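Local coordinates for two-domain protein containing predicted PHP-like metal-dependent phosphoesterase (Bacteroides vulgatus ATCC 8482, PDB 3E38) that binds a trio of zinc ions in a PHP-like domain and is probably a metal-dependent phosphoesterase, possibly acting on nucleic acids, at residues P100-L114 with F123-H137. Numbering follows the deposited sequence.
Sequences PGHFNAIFLSDSNPL and FREAKKQGAFMFWNH. With ZN (zinc ion), chain H.
His-102 and His-137 hold one zinc ion between them, through ND1 of His-102 at 2.3 Å and NE2 of His-137 at 2.2 Å. Glu-93 and a water also bind this zinc. The rings form an offset edge-to-face pair, planes 68° apart. His-102 opens strand 102-106; His-137 follows strand 132-135. These antiparallel strands pair from Phe-103 with Trp-135 to Ile-106 with Phe-132, and Asn-136 N donates to His-102 O just beyond.

Phe-103 shares its sheet face with Ala-105, Met-133 and Trp-135. Its CB lies near Phe-134 O and Phe-123 CE2. CG and CD1 meet the Phe-123 edge, and Phe-103 CG is 3.5 Å from Phe-123 CE2. CD2 meets Phe-123 CE2 and Phe-134 O. On the other face, CE2 and CZ lie against CB of Trp-135, and CE1 against its CD1. The five-membered ring of Trp-135 stacks offset on Phe-103, planes 10° apart.

Beyond the strands, Gln-129 reaches the loop with its chain extended past CG (chi2 -175°). Gln-129 OE1 accepts from Ser-109 N at 2.7 Å, nearly in line, and from Asp-110 N, above the carbonyl plane. Gln-129 NE2 donates to Asp-110 O at 2.7 Å, on a lone pair of that oxygen.

The antiparallel pairing brings two zinc ligands close, consistent with a site that depends on strand register.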
ATOM      1  N   PRO B 100      33.337 -13.823  22.865  1.00 33.33           N
ATOM      2  CA  PRO B 100      32.171 -13.145  23.401  1.00 31.19           C
ATOM      3  C   PRO B 100      31.181 -12.757  22.300  1.00 27.80           C
ATOM      4  O   PRO B 100      30.060 -12.311  22.551  1.00 21.36           O
ATOM      5  CB  PRO B 100      32.795 -11.874  23.969  1.00 32.95           C
ATOM      6  CG  PRO B 100      33.852 -11.523  22.934  1.00 31.29           C
ATOM      7  CD  PRO B 100      34.303 -12.841  22.326  1.00 31.25           C
ATOM      8  N   GLY B 101      31.612 -12.956  21.075  1.00 25.51           N
ATOM      9  CA  GLY B 101      30.752 -12.660  19.953  1.00 28.81           C
ATOM     10  C   GLY B 101      30.928 -11.253  19.469  1.00 25.47           C
ATOM     11  O   GLY B 101      32.044 -10.782  19.332  1.00 30.23           O
ATOM     12  N   HIS B 102      29.818 -10.591  19.180  1.00 29.24           N
ATOM     13  CA  HIS B 102      29.834  -9.202  18.666  1.00 23.45           C
ATOM     14  C   HIS B 102      29.249  -8.231  19.651  1.00 25.28           C
ATOM     15  O   HIS B 102      28.164  -8.458  20.187  1.00 33.50           O
ATOM     16  CB  HIS B 102      28.971  -9.068  17.410  1.00 30.18           C
ATOM     17  CG  HIS B 102      29.365  -9.952  16.274  1.00 29.02           C
ATOM     18  ND1 HIS B 102      28.971  -9.702  14.981  1.00 33.17           N
ATOM     19  CD2 HIS B 102      30.116 -11.075  16.228  1.00 35.48           C
ATOM     20  CE1 HIS B 102      29.455 -10.642  14.186  1.00 28.18           C
ATOM     21  NE2 HIS B 102      30.166 -11.477  14.913  1.00 33.60           N
ATOM     22  N   PHE B 103      29.968  -7.138  19.877  1.00 27.25           N
ATOM     23  CA  PHE B 103      29.522  -6.014  20.725  1.00 26.82           C
ATOM     24  C   PHE B 103      29.651  -4.690  19.986  1.00 26.12           C
ATOM     25  O   PHE B 103      30.537  -4.499  19.205  1.00 27.48           O
ATOM     26  CB  PHE B 103      30.369  -5.843  21.972  1.00 25.64           C
ATOM     27  CG  PHE B 103      30.130  -6.880  23.076  1.00 32.58           C
ATOM     28  CD1 PHE B 103      30.318  -8.217  22.850  1.00 29.36           C
ATOM     29  CD2 PHE B 103      29.755  -6.466  24.357  1.00 30.10           C
ATOM     30  CE1 PHE B 103      30.085  -9.147  23.854  1.00 39.55           C
ATOM     31  CE2 PHE B 103      29.509  -7.375  25.353  1.00 40.30           C
ATOM     32  CZ  PHE B 103      29.679  -8.725  25.104  1.00 41.36           C
ATOM     33  N   ASN B 104      28.769  -3.765  20.319  1.00 26.43           N
ATOM     34  CA  ASN B 104      28.882  -2.384  19.873  1.00 28.51           C
ATOM     35  C   ASN B 104      29.364  -1.500  20.997  1.00 27.91           C
ATOM     36  O   ASN B 104      28.950  -1.628  22.132  1.00 31.03           O
ATOM     37  CB  ASN B 104      27.593  -1.838  19.313  1.00 26.40           C
ATOM     38  CG  ASN B 104      27.412  -2.168  17.859  1.00 26.30           C
ATOM     39  OD1 ASN B 104      28.067  -3.054  17.325  1.00 33.61           O
ATOM     40  ND2 ASN B 104      26.532  -1.433  17.198  1.00 26.69           N
ATOM     41  N   ALA B 105      30.310  -0.649  20.626  1.00 29.65           N
ATOM     42  CA  ALA B 105      30.899   0.386  21.462  1.00 26.45           C
ATOM     43  C   ALA B 105      30.394   1.689  20.872  1.00 28.50           C
ATOM     44  O   ALA B 105      30.712   2.009  19.733  1.00 27.93           O
ATOM     45  CB  ALA B 105      32.424   0.319  21.428  1.00 20.67           C
ATOM     46  N   ILE B 106      29.542   2.391  21.614  1.00 29.57           N
ATOM     47  CA  ILE B 106      29.051   3.687  21.149  1.00 30.42           C
ATOM     48  C   ILE B 106      29.487   4.784  22.125  1.00 29.58           C
ATOM     49  O   ILE B 106      29.968   4.558  23.254  1.00 27.17           O
ATOM     50  CB  ILE B 106      27.516   3.693  20.820  1.00 32.08           C
ATOM     51  CG1 ILE B 106      26.662   3.551  22.081  1.00 34.29           C
ATOM     52  CG2 ILE B 106      27.186   2.554  19.791  1.00 31.83           C
ATOM     53  CD1 ILE B 106      25.194   3.719  21.855  1.00 24.69           C
ATOM     54  N   PHE B 107      29.392   5.989  21.600  1.00 28.13           N
ATOM     55  CA  PHE B 107      29.871   7.190  22.295  1.00 27.25           C
ATOM     56  C   PHE B 107      31.396   7.187  22.316  1.00 28.21           C
ATOM     57  O   PHE B 107      32.055   7.679  23.202  1.00 31.78           O
ATOM     58  CB  PHE B 107      29.227   7.379  23.673  1.00 26.23           C
ATOM     59  CG  PHE B 107      27.794   7.854  23.582  1.00 19.31           C
ATOM     60  CD1 PHE B 107      27.528   9.158  23.238  1.00 27.96           C
ATOM     61  CD2 PHE B 107      26.735   6.984  23.721  1.00 24.55           C
ATOM     62  CE1 PHE B 107      26.257   9.589  23.116  1.00 23.20           C
ATOM     63  CE2 PHE B 107      25.430   7.415  23.618  1.00 23.13           C
ATOM     64  CZ  PHE B 107      25.190   8.718  23.305  1.00 26.56           C
ATOM     65  N   LEU B 108      31.941   6.591  21.289  1.00 28.13           N
ATOM     66  CA  LEU B 108      33.386   6.641  21.075  1.00 29.30           C
ATOM     67  C   LEU B 108      33.817   8.014  20.658  1.00 27.08           C
ATOM     68  O   LEU B 108      33.022   8.808  20.122  1.00 29.69           O
ATOM     69  CB  LEU B 108      33.820   5.670  19.944  1.00 30.17           C
ATOM     70  CG  LEU B 108      33.627   4.189  20.306  1.00 26.97           C
ATOM     71  CD1 LEU B 108      34.017   3.267  19.165  1.00 22.58           C
ATOM     72  CD2 LEU B 108      34.367   3.805  21.606  1.00 25.61           C
ATOM     73  N   SER B 109      35.107   8.270  20.867  1.00 28.17           N
ATOM     74  CA  SER B 109      35.756   9.504  20.410  1.00 30.98           C
ATOM     75  C   SER B 109      36.642   9.188  19.207  1.00 28.88           C
ATOM     76  O   SER B 109      36.848  10.011  18.312  1.00 29.23           O
ATOM     77  CB  SER B 109      36.556  10.160  21.534  1.00 32.25           C
ATOM     78  OG  SER B 109      37.582   9.308  21.991  1.00 37.78           O
ATOM     79  N   ASP B 110      37.096   7.946  19.162  1.00 27.25           N
ATOM     80  CA  ASP B 110      37.959   7.475  18.074  1.00 26.08           C
ATOM     81  C   ASP B 110      37.824   5.956  17.890  1.00 29.66           C
ATOM     82  O   ASP B 110      38.034   5.154  18.830  1.00 30.70           O
ATOM     83  CB  ASP B 110      39.417   7.937  18.395  1.00 29.39           C
ATOM     84  CG  ASP B 110      40.406   7.606  17.304  1.00 25.41           C
ATOM     85  OD1 ASP B 110      40.034   6.999  16.273  1.00 29.28           O
ATOM     86  OD2 ASP B 110      41.578   7.937  17.479  1.00 32.97           O
ATOM     87  N   SER B 111      37.449   5.569  16.679  1.00 29.11           N
ATOM     88  CA  SER B 111      37.186   4.157  16.337  1.00 29.60           C
ATOM     89  C   SER B 111      38.440   3.317  16.132  1.00 29.85           C
ATOM     90  O   SER B 111      38.514   2.139  16.521  1.00 31.71           O
ATOM     91  CB  SER B 111      36.273   4.049  15.106  1.00 29.44           C
ATOM     92  OG  SER B 111      34.932   4.488  15.424  1.00 24.30           O
ATOM     93  N   ASN B 112      39.448   3.994  15.615  1.00 28.27           N
ATOM     94  CA  ASN B 112      40.721   3.360  15.224  1.00 27.78           C
ATOM     95  C   ASN B 112      41.395   2.488  16.278  1.00 29.25           C
ATOM     96  O   ASN B 112      41.896   1.409  15.972  1.00 31.53           O
ATOM     97  CB  ASN B 112      41.699   4.419  14.763  1.00 26.53           C
ATOM     98  CG  ASN B 112      41.398   4.887  13.375  1.00 27.80           C
ATOM     99  OD1 ASN B 112      40.819   4.141  12.593  1.00 21.26           O
ATOM    100  ND2 ASN B 112      41.802   6.107  13.050  1.00 24.59           N
ATOM    101  N   PRO B 113      41.445   2.973  17.509  1.00 28.70           N
ATOM    102  CA  PRO B 113      42.121   2.198  18.533  1.00 30.84           C
ATOM    103  C   PRO B 113      41.449   0.875  18.844  1.00 27.94           C
ATOM    104  O   PRO B 113      42.046   0.042  19.525  1.00 27.53           O
ATOM    105  CB  PRO B 113      42.048   3.123  19.774  1.00 31.86           C
ATOM    106  CG  PRO B 113      41.937   4.465  19.232  1.00 30.71           C
ATOM    107  CD  PRO B 113      41.235   4.370  17.921  1.00 26.69           C
ATOM    108  N   LEU B 114      40.211   0.701  18.367  1.00 30.16           N
ATOM    109  CA  LEU B 114      39.467  -0.562  18.639  1.00 32.43           C
ATOM    110  C   LEU B 114      40.012  -1.756  17.806  1.00 32.19           C
ATOM    111  O   LEU B 114      39.740  -2.931  18.062  1.00 35.93           O
ATOM    112  CB  LEU B 114      37.951  -0.412  18.472  1.00 31.80           C
ATOM    113  CG  LEU B 114      37.234   0.256  19.639  1.00 30.44           C
ATOM    114  CD1 LEU B 114      37.876   1.624  20.005  1.00 23.85           C
ATOM    115  CD2 LEU B 114      35.715   0.369  19.319  1.00 23.20           C
ATOM    116  N   PHE B 123      38.269  -4.184  23.694  1.00 34.76           N
ATOM    117  CA  PHE B 123      37.303  -3.720  24.683  1.00 33.06           C
ATOM    118  C   PHE B 123      37.957  -2.711  25.618  1.00 32.07           C
ATOM    119  O   PHE B 123      37.304  -1.765  26.082  1.00 33.90           O
ATOM    120  CB  PHE B 123      36.684  -4.897  25.463  1.00 32.91           C
ATOM    121  CG  PHE B 123      35.639  -5.670  24.685  1.00 29.16           C
ATOM    122  CD1 PHE B 123      36.008  -6.600  23.715  1.00 24.08           C
ATOM    123  CD2 PHE B 123      34.286  -5.466  24.929  1.00 26.85           C
ATOM    124  CE1 PHE B 123      35.051  -7.294  23.002  1.00 28.03           C
ATOM    125  CE2 PHE B 123      33.335  -6.144  24.234  1.00 31.33           C
ATOM    126  CZ  PHE B 123      33.706  -7.068  23.257  1.00 39.77           C
ATOM    127  N   ARG B 124      39.256  -2.893  25.870  1.00 31.42           N
ATOM    128  CA  ARG B 124      39.992  -1.989  26.810  1.00 29.38           C
ATOM    129  C   ARG B 124      40.122  -0.582  26.248  1.00 27.48           C
ATOM    130  O   ARG B 124      40.069   0.369  26.986  1.00 33.85           O
ATOM    131  CB  ARG B 124      41.364  -2.535  27.231  1.00 28.50           C
ATOM    132  N   GLU B 125      40.239  -0.450  24.936  1.00 27.79           N
ATOM    133  CA  GLU B 125      40.307   0.863  24.280  1.00 27.34           C
ATOM    134  C   GLU B 125      38.954   1.581  24.297  1.00 31.26           C
ATOM    135  O   GLU B 125      38.873   2.796  24.504  1.00 32.90           O
ATOM    136  CB  GLU B 125      40.740   0.704  22.819  1.00 29.79           C
ATOM    137  CG  GLU B 125      42.155   0.149  22.667  1.00 36.98           C
ATOM    138  CD  GLU B 125      43.203   1.135  23.162  1.00 41.71           C
ATOM    139  OE1 GLU B 125      42.881   2.348  23.200  1.00 41.75           O
ATOM    140  OE2 GLU B 125      44.334   0.697  23.484  1.00 36.74           O
ATOM    141  N   ALA B 126      37.893   0.815  24.022  1.00 30.70           N
ATOM    142  CA  ALA B 126      36.557   1.358  24.004  1.00 29.49           C
ATOM    143  C   ALA B 126      36.240   1.816  25.420  1.00 31.04           C
ATOM    144  O   ALA B 126      35.731   2.917  25.641  1.00 32.40           O
ATOM    145  CB  ALA B 126      35.531   0.326  23.489  1.00 33.16           C
ATOM    146  N   LYS B 127      36.603   0.992  26.386  1.00 29.49           N
ATOM    147  CA  LYS B 127      36.364   1.303  27.790  1.00 29.41           C
ATOM    148  C   LYS B 127      37.072   2.576  28.199  1.00 31.36           C
ATOM    149  O   LYS B 127      36.568   3.439  28.924  1.00 31.31           O
ATOM    150  CB  LYS B 127      36.945   0.186  28.662  1.00 33.24           C
ATOM    151  CG  LYS B 127      36.754   0.413  30.153  1.00 31.21           C
ATOM    152  CD  LYS B 127      35.351   0.780  30.402  1.00 40.06           C
ATOM    153  CE  LYS B 127      34.939   0.644  31.809  1.00 46.25           C
ATOM    154  NZ  LYS B 127      33.450   0.866  31.809  1.00 50.91           N
ATOM    155  N   LYS B 128      38.290   2.648  27.710  1.00 30.39           N
ATOM    156  CA  LYS B 128      39.181   3.758  27.999  1.00 31.72           C
ATOM    157  C   LYS B 128      38.547   5.034  27.526  1.00 30.63           C
ATOM    158  O   LYS B 128      38.752   6.091  28.093  1.00 32.77           O
ATOM    159  CB  LYS B 128      40.525   3.526  27.304  1.00 34.48           C
ATOM    160  CG  LYS B 128      41.572   4.550  27.544  1.00 40.45           C
ATOM    161  CD  LYS B 128      42.893   4.144  26.863  1.00 45.66           C
ATOM    162  CE  LYS B 128      43.897   5.325  26.838  1.00 46.97           C
ATOM    163  NZ  LYS B 128      45.076   5.089  25.969  1.00 49.97           N
ATOM    164  N   GLN B 129      37.748   4.929  26.482  1.00 27.21           N
ATOM    165  CA  GLN B 129      37.074   6.106  25.934  1.00 25.60           C
ATOM    166  C   GLN B 129      35.763   6.310  26.670  1.00 25.23           C
ATOM    167  O   GLN B 129      35.006   7.207  26.373  1.00 26.38           O
ATOM    168  CB  GLN B 129      36.815   5.957  24.436  1.00 25.18           C
ATOM    169  CG  GLN B 129      38.076   5.805  23.637  1.00 26.27           C
ATOM    170  CD  GLN B 129      37.836   5.779  22.168  1.00 33.83           C
ATOM    171  OE1 GLN B 129      36.853   6.342  21.683  1.00 23.39           O
ATOM    172  NE2 GLN B 129      38.743   5.129  21.429  1.00 30.63           N
ATOM    173  N   GLY B 130      35.521   5.469  27.658  1.00 26.00           N
ATOM    174  CA  GLY B 130      34.264   5.527  28.410  1.00 27.69           C
ATOM    175  C   GLY B 130      33.007   5.231  27.578  1.00 30.57           C
ATOM    176  O   GLY B 130      31.916   5.714  27.872  1.00 33.56           O
ATOM    177  N   ALA B 131      33.193   4.478  26.502  1.00 29.47           N
ATOM    178  CA  ALA B 131      32.101   4.052  25.596  1.00 28.71           C
ATOM    179  C   ALA B 131      30.944   3.348  26.291  1.00 29.63           C
ATOM    180  O   ALA B 131      31.143   2.628  27.279  1.00 28.15           O
ATOM    181  CB  ALA B 131      32.647   3.092  24.532  1.00 24.11           C
ATOM    182  N   PHE B 132      29.747   3.526  25.726  1.00 29.34           N
ATOM    183  CA  PHE B 132      28.573   2.753  26.171  1.00 29.78           C
ATOM    184  C   PHE B 132      28.600   1.490  25.310  1.00 29.16           C
ATOM    185  O   PHE B 132      28.652   1.539  24.078  1.00 28.84           O
ATOM    186  CB  PHE B 132      27.271   3.516  26.060  1.00 30.22           C
ATOM    187  CG  PHE B 132      26.064   2.724  26.506  1.00 32.22           C
ATOM    188  CD1 PHE B 132      25.374   1.902  25.588  1.00 27.08           C
ATOM    189  CD2 PHE B 132      25.588   2.816  27.826  1.00 31.21           C
ATOM    190  CE1 PHE B 132      24.250   1.167  25.978  1.00 22.51           C
ATOM    191  CE2 PHE B 132      24.453   2.086  28.234  1.00 32.32           C
ATOM    192  CZ  PHE B 132      23.775   1.261  27.291  1.00 26.90           C
HETATM  193  N   MSE B 133      28.671   0.359  25.996  1.00 29.22           N
HETATM  194  CA  MSE B 133      28.872  -0.938  25.334  1.00 30.96           C
HETATM  195  C   MSE B 133      27.754  -1.918  25.505  1.00 29.85           C
HETATM  196  O   MSE B 133      27.296  -2.175  26.616  1.00 30.06           O
HETATM  197  CB  MSE B 133      30.169  -1.580  25.864  1.00 32.01           C
HETATM  198  CG  MSE B 133      31.432  -0.893  25.269  1.00 37.80           C
HETATM  199 SE   MSE B 133      33.056  -1.245  26.241  0.75 42.72          SE
HETATM  200  CE  MSE B 133      32.780  -0.087  27.780  1.00 47.83           C
ATOM    201  N   PHE B 134      27.340  -2.507  24.391  1.00 28.04           N
ATOM    202  CA  PHE B 134      26.320  -3.540  24.478  1.00 27.27           C
ATOM    203  C   PHE B 134      26.558  -4.769  23.609  1.00 28.93           C
ATOM    204  O   PHE B 134      27.166  -4.716  22.571  1.00 29.18           O
ATOM    205  CB  PHE B 134      24.925  -2.951  24.260  1.00 29.76           C
ATOM    206  CG  PHE B 134      24.727  -2.282  22.920  1.00 24.66           C
ATOM    207  CD1 PHE B 134      24.287  -3.012  21.822  1.00 26.78           C
ATOM    208  CD2 PHE B 134      24.946  -0.916  22.776  1.00 32.09           C
ATOM    209  CE1 PHE B 134      24.064  -2.379  20.583  1.00 28.51           C
ATOM    210  CE2 PHE B 134      24.723  -0.273  21.552  1.00 27.22           C
ATOM    211  CZ  PHE B 134      24.284  -1.015  20.449  1.00 25.92           C
ATOM    212  N   TRP B 135      26.117  -5.902  24.135  1.00 30.35           N
ATOM    213  CA  TRP B 135      26.170  -7.177  23.423  1.00 30.72           C
ATOM    214  C   TRP B 135      25.129  -7.220  22.274  1.00 32.54           C
ATOM    215  O   TRP B 135      23.916  -7.020  22.471  1.00 28.48           O
ATOM    216  CB  TRP B 135      25.987  -8.307  24.433  1.00 30.92           C
ATOM    217  CG  TRP B 135      26.108  -9.666  23.899  1.00 34.26           C
ATOM    218  CD1 TRP B 135      26.667 -10.047  22.718  1.00 34.41           C
ATOM    219  CD2 TRP B 135      25.773 -10.873  24.596  1.00 22.39           C
ATOM    220  NE1 TRP B 135      26.652 -11.418  22.605  1.00 28.64           N
ATOM    221  CE2 TRP B 135      26.112 -11.949  23.752  1.00 30.13           C
ATOM    222  CE3 TRP B 135      25.211 -11.140  25.840  1.00 31.92           C
ATOM    223  CZ2 TRP B 135      25.889 -13.279  24.109  1.00 30.59           C
ATOM    224  CZ3 TRP B 135      25.014 -12.451  26.213  1.00 21.77           C
ATOM    225  CH2 TRP B 135      25.344 -13.511  25.341  1.00 25.20           C
ATOM    226  N   ASN B 136      25.643  -7.465  21.066  1.00 30.60           N
ATOM    227  CA  ASN B 136      24.805  -7.599  19.874  1.00 29.61           C
ATOM    228  C   ASN B 136      24.300  -9.024  19.614  1.00 31.52           C
ATOM    229  O   ASN B 136      25.006 -10.003  19.785  1.00 34.67           O
ATOM    230  CB  ASN B 136      25.531  -7.125  18.600  1.00 27.70           C
ATOM    231  CG  ASN B 136      26.051  -5.722  18.697  1.00 29.53           C
ATOM    232  OD1 ASN B 136      25.516  -4.894  19.426  1.00 28.89           O
ATOM    233  ND2 ASN B 136      27.118  -5.449  17.967  1.00 28.26           N
ATOM    234  N   HIS B 137      23.055  -9.087  19.145  1.00 32.86           N
ATOM    235  CA  HIS B 137      22.417 -10.332  18.738  1.00 29.52           C
ATOM    236  C   HIS B 137      22.941 -11.559  19.467  1.00 28.02           C
ATOM    237  O   HIS B 137      23.531 -12.428  18.870  1.00 28.12           O
ATOM    238  CB  HIS B 137      22.538 -10.531  17.214  1.00 30.43           C
ATOM    239  CG  HIS B 137      23.883 -10.208  16.634  1.00 30.55           C
ATOM    240  ND1 HIS B 137      24.989 -11.012  16.804  1.00 30.45           N
ATOM    241  CD2 HIS B 137      24.274  -9.196  15.818  1.00 28.67           C
ATOM    242  CE1 HIS B 137      26.008 -10.490  16.150  1.00 29.28           C
ATOM    243  NE2 HIS B 137      25.606  -9.380  15.563  1.00 26.66           N
TER
HETATM  244 ZN    ZN H   4      27.193  -8.378  14.402  1.00 40.67          ZN
HETATM  245  O   HOH W   1      27.091 -11.618  19.828  1.00 32.27           O
HETATM  246  O   HOH W   2      32.145   7.742  25.627  1.00 39.33           O
HETATM  247  O   HOH W   3      26.019  -7.039  14.079  1.00 32.72           O